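Long-range contact in cell division inhibitor SulA (Pseudomonas aeruginosa, PDB 1OFU), which probably halts cell division during the SOS response by binding the division protein FtsZ and blocking its polymerisation: residues 28-39 with 55-63. Residues are numbered along the deposited sequence; the frame is centred on the assembly and turned at random.
Sequences SEEQDARWLTLI and LNRERILLL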
# COMPACT_ATOMS: atom_id res chain seq x y z
N SER D 28 8.88 -1.42 -1.81
CA SER D 28 9.41 -2.63 -2.42
C SER D 28 8.91 -2.85 -3.84
O SER D 28 9.49 -3.63 -4.60
CB SER D 28 9.07 -3.86 -1.56
OG SER D 28 7.70 -4.22 -1.68
N GLU D 29 7.84 -2.15 -4.22
CA GLU D 29 7.27 -2.29 -5.56
C GLU D 29 7.59 -1.12 -6.50
O GLU D 29 7.04 -1.05 -7.59
CB GLU D 29 5.75 -2.44 -5.47
CG GLU D 29 5.25 -3.62 -4.64
CD GLU D 29 5.46 -4.97 -5.32
OE1 GLU D 29 5.85 -5.00 -6.51
OE2 GLU D 29 5.22 -6.01 -4.67
N GLU D 30 8.47 -0.22 -6.07
CA GLU D 30 8.82 0.95 -6.89
C GLU D 30 9.10 0.67 -8.37
O GLU D 30 9.77 -0.30 -8.72
CB GLU D 30 10.02 1.68 -6.28
CG GLU D 30 9.63 2.74 -5.27
CD GLU D 30 8.83 3.87 -5.91
OE1 GLU D 30 8.31 4.73 -5.16
OE2 GLU D 30 8.73 3.91 -7.15
N GLN D 31 8.58 1.53 -9.23
CA GLN D 31 8.77 1.38 -10.66
C GLN D 31 10.25 1.44 -11.05
O GLN D 31 10.67 0.76 -11.98
CB GLN D 31 7.96 2.45 -11.41
CG GLN D 31 6.46 2.31 -11.20
CD GLN D 31 5.64 3.34 -11.97
OE1 GLN D 31 5.79 4.55 -11.77
NE2 GLN D 31 4.77 2.85 -12.86
N ASP D 32 11.03 2.25 -10.33
CA ASP D 32 12.46 2.35 -10.61
C ASP D 32 13.09 0.97 -10.41
O ASP D 32 13.15 0.47 -9.28
CB ASP D 32 13.11 3.37 -9.67
CG ASP D 32 14.62 3.47 -9.86
OD1 ASP D 32 15.24 4.38 -9.26
OD2 ASP D 32 15.18 2.64 -10.61
N ALA D 33 13.55 0.37 -11.50
CA ALA D 33 14.15 -0.97 -11.49
C ALA D 33 15.44 -1.11 -10.67
O ALA D 33 16.49 -1.48 -11.20
CB ALA D 33 14.38 -1.44 -12.92
N ARG D 34 15.34 -0.82 -9.38
CA ARG D 34 16.48 -0.93 -8.49
C ARG D 34 16.03 -1.54 -7.17
O ARG D 34 14.84 -1.79 -6.97
CB ARG D 34 17.12 0.43 -8.26
CG ARG D 34 17.94 0.94 -9.44
CD ARG D 34 18.72 2.18 -9.07
NE ARG D 34 17.85 3.34 -8.90
CZ ARG D 34 18.27 4.54 -8.52
NH1 ARG D 34 17.42 5.55 -8.40
NH2 ARG D 34 19.56 4.74 -8.24
N TRP D 35 16.98 -1.76 -6.27
CA TRP D 35 16.68 -2.35 -4.98
C TRP D 35 16.09 -1.38 -3.98
O TRP D 35 16.23 -0.17 -4.08
CB TRP D 35 17.94 -2.89 -4.30
CG TRP D 35 18.70 -3.98 -4.96
CD1 TRP D 35 19.97 -3.90 -5.48
CD2 TRP D 35 18.33 -5.36 -5.04
NE1 TRP D 35 20.40 -5.14 -5.87
CE2 TRP D 35 19.42 -6.06 -5.61
CE3 TRP D 35 17.18 -6.07 -4.68
CZ2 TRP D 35 19.39 -7.44 -5.83
CZ3 TRP D 35 17.15 -7.45 -4.90
CH2 TRP D 35 18.25 -8.11 -5.47
N LEU D 36 15.44 -1.98 -2.99
CA LEU D 36 14.93 -1.26 -1.84
C LEU D 36 15.95 -1.83 -0.85
O LEU D 36 15.97 -3.03 -0.61
CB LEU D 36 13.52 -1.73 -1.44
CG LEU D 36 13.18 -1.31 0.00
CD1 LEU D 36 13.35 0.20 0.15
CD2 LEU D 36 11.77 -1.73 0.37
N THR D 37 16.82 -0.99 -0.32
CA THR D 37 17.80 -1.49 0.63
C THR D 37 17.50 -1.01 2.03
O THR D 37 17.35 0.19 2.27
CB THR D 37 19.23 -1.06 0.23
OG1 THR D 37 19.55 -1.64 -1.03
CG2 THR D 37 20.24 -1.53 1.27
N LEU D 38 17.40 -1.97 2.94
CA LEU D 38 17.13 -1.69 4.34
C LEU D 38 18.44 -1.89 5.08
O LEU D 38 19.07 -2.95 4.96
CB LEU D 38 16.07 -2.67 4.87
CG LEU D 38 14.77 -2.84 4.07
CD1 LEU D 38 13.83 -3.79 4.83
CD2 LEU D 38 14.10 -1.49 3.87
N ILE D 39 18.87 -0.90 5.85
CA ILE D 39 20.13 -1.02 6.57
C ILE D 39 20.02 -1.09 8.08
O ILE D 39 19.56 -0.14 8.74
CB ILE D 39 21.09 0.10 6.16
CG1 ILE D 39 21.44 -0.08 4.68
CG2 ILE D 39 22.33 0.09 7.05
CD1 ILE D 39 22.52 0.82 4.17
N LEU D 55 6.07 -7.66 1.42
CA LEU D 55 7.02 -6.93 0.58
C LEU D 55 7.43 -7.80 -0.60
O LEU D 55 7.36 -9.03 -0.54
CB LEU D 55 8.28 -6.54 1.37
CG LEU D 55 8.21 -5.86 2.74
CD1 LEU D 55 9.49 -5.08 2.95
CD2 LEU D 55 7.02 -4.93 2.82
N ASN D 56 7.85 -7.16 -1.69
CA ASN D 56 8.29 -7.88 -2.88
C ASN D 56 9.64 -8.53 -2.55
O ASN D 56 10.68 -7.86 -2.50
CB ASN D 56 8.40 -6.91 -4.06
CG ASN D 56 8.75 -7.61 -5.36
OD1 ASN D 56 8.67 -7.02 -6.44
ND2 ASN D 56 9.14 -8.88 -5.27
N ARG D 57 9.61 -9.83 -2.32
CA ARG D 57 10.78 -10.61 -1.96
C ARG D 57 11.91 -10.64 -2.97
O ARG D 57 13.02 -11.06 -2.65
CB ARG D 57 10.36 -12.04 -1.65
CG ARG D 57 9.22 -12.12 -0.67
CD ARG D 57 8.72 -13.53 -0.52
NE ARG D 57 7.59 -13.58 0.39
CZ ARG D 57 7.11 -14.69 0.92
NH1 ARG D 57 6.07 -14.64 1.75
NH2 ARG D 57 7.67 -15.87 0.64
N GLU D 58 11.65 -10.20 -4.20
CA GLU D 58 12.70 -10.23 -5.21
C GLU D 58 13.36 -8.88 -5.41
O GLU D 58 14.31 -8.76 -6.18
CB GLU D 58 12.13 -10.71 -6.55
CG GLU D 58 11.43 -12.06 -6.50
CD GLU D 58 12.38 -13.21 -6.20
OE1 GLU D 58 11.90 -14.34 -6.00
OE2 GLU D 58 13.61 -12.98 -6.18
N ARG D 59 12.88 -7.86 -4.70
CA ARG D 59 13.43 -6.53 -4.90
C ARG D 59 13.94 -5.87 -3.64
O ARG D 59 14.15 -4.66 -3.60
CB ARG D 59 12.37 -5.64 -5.55
CG ARG D 59 11.69 -6.28 -6.74
CD ARG D 59 10.88 -5.25 -7.48
NE ARG D 59 11.68 -4.05 -7.68
CZ ARG D 59 11.19 -2.86 -8.02
NH1 ARG D 59 12.00 -1.82 -8.18
NH2 ARG D 59 9.88 -2.72 -8.20
N ILE D 60 14.15 -6.67 -2.60
CA ILE D 60 14.62 -6.15 -1.34
C ILE D 60 15.97 -6.73 -0.94
O ILE D 60 16.24 -7.91 -1.16
CB ILE D 60 13.61 -6.45 -0.22
CG1 ILE D 60 12.32 -5.67 -0.49
CG2 ILE D 60 14.18 -6.08 1.16
CD1 ILE D 60 11.21 -6.03 0.44
N LEU D 61 16.80 -5.88 -0.35
CA LEU D 61 18.11 -6.26 0.12
C LEU D 61 18.15 -5.77 1.56
O LEU D 61 17.85 -4.60 1.83
CB LEU D 61 19.20 -5.58 -0.71
CG LEU D 61 20.19 -6.51 -1.42
CD1 LEU D 61 19.45 -7.56 -2.22
CD2 LEU D 61 21.11 -5.70 -2.31
N LEU D 62 18.48 -6.66 2.48
CA LEU D 62 18.54 -6.31 3.90
C LEU D 62 19.99 -6.50 4.34
O LEU D 62 20.50 -7.62 4.32
CB LEU D 62 17.60 -7.21 4.70
CG LEU D 62 17.27 -6.87 6.15
CD1 LEU D 62 16.46 -8.01 6.74
CD2 LEU D 62 18.53 -6.66 6.98
N LEU D 63 20.64 -5.41 4.75
CA LEU D 63 22.03 -5.48 5.18
C LEU D 63 22.15 -5.20 6.67
O LEU D 63 21.39 -4.41 7.23
CB LEU D 63 22.88 -4.47 4.42
CG LEU D 63 22.70 -4.41 2.90
CD1 LEU D 63 23.67 -3.38 2.33
CD2 LEU D 63 22.95 -5.78 2.28
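The guanidinium of R59 reaches into the loop of residues 29-34 and bonds to its backbone carbonyls. NH1 lies 2.8 Å from O of E30, which is almost exactly in the guanidinium plane, and donates to O of R34 at 3.1 Å. CD of R59 runs past O of S28 (3.6 Å), and the bend at chi3 (47°) then turns the guanidinium back so that this carbonyl sits over one of its faces. Beside it, N56 N points straight at S28 OG (2.9 Å, 174°), a hydroxyl also bonded to R25 O. On the far side of R59, L61 CD1 lies over the six-membered ring of W35, 3.4 Å from its centroid, a CH-pi contact, while R59 C meets the ring edge. Strands 35-39 and 60-63 pair in parallel, joined through helix 47-52 as a beta-alpha-beta unit at one margin of the five-stranded sheet. R59 O, L36 O, L61 O and L38 O accept the four ladder bonds. L36 and I60 lie side by side on one sheet face, T37 and L61 on the other. R34 salt-bridges D32. Residues 57-62 form one of the FtsZ-binding regions; W35 NE1 and E58 OE2 hydrogen-bond to the partner protein's chain.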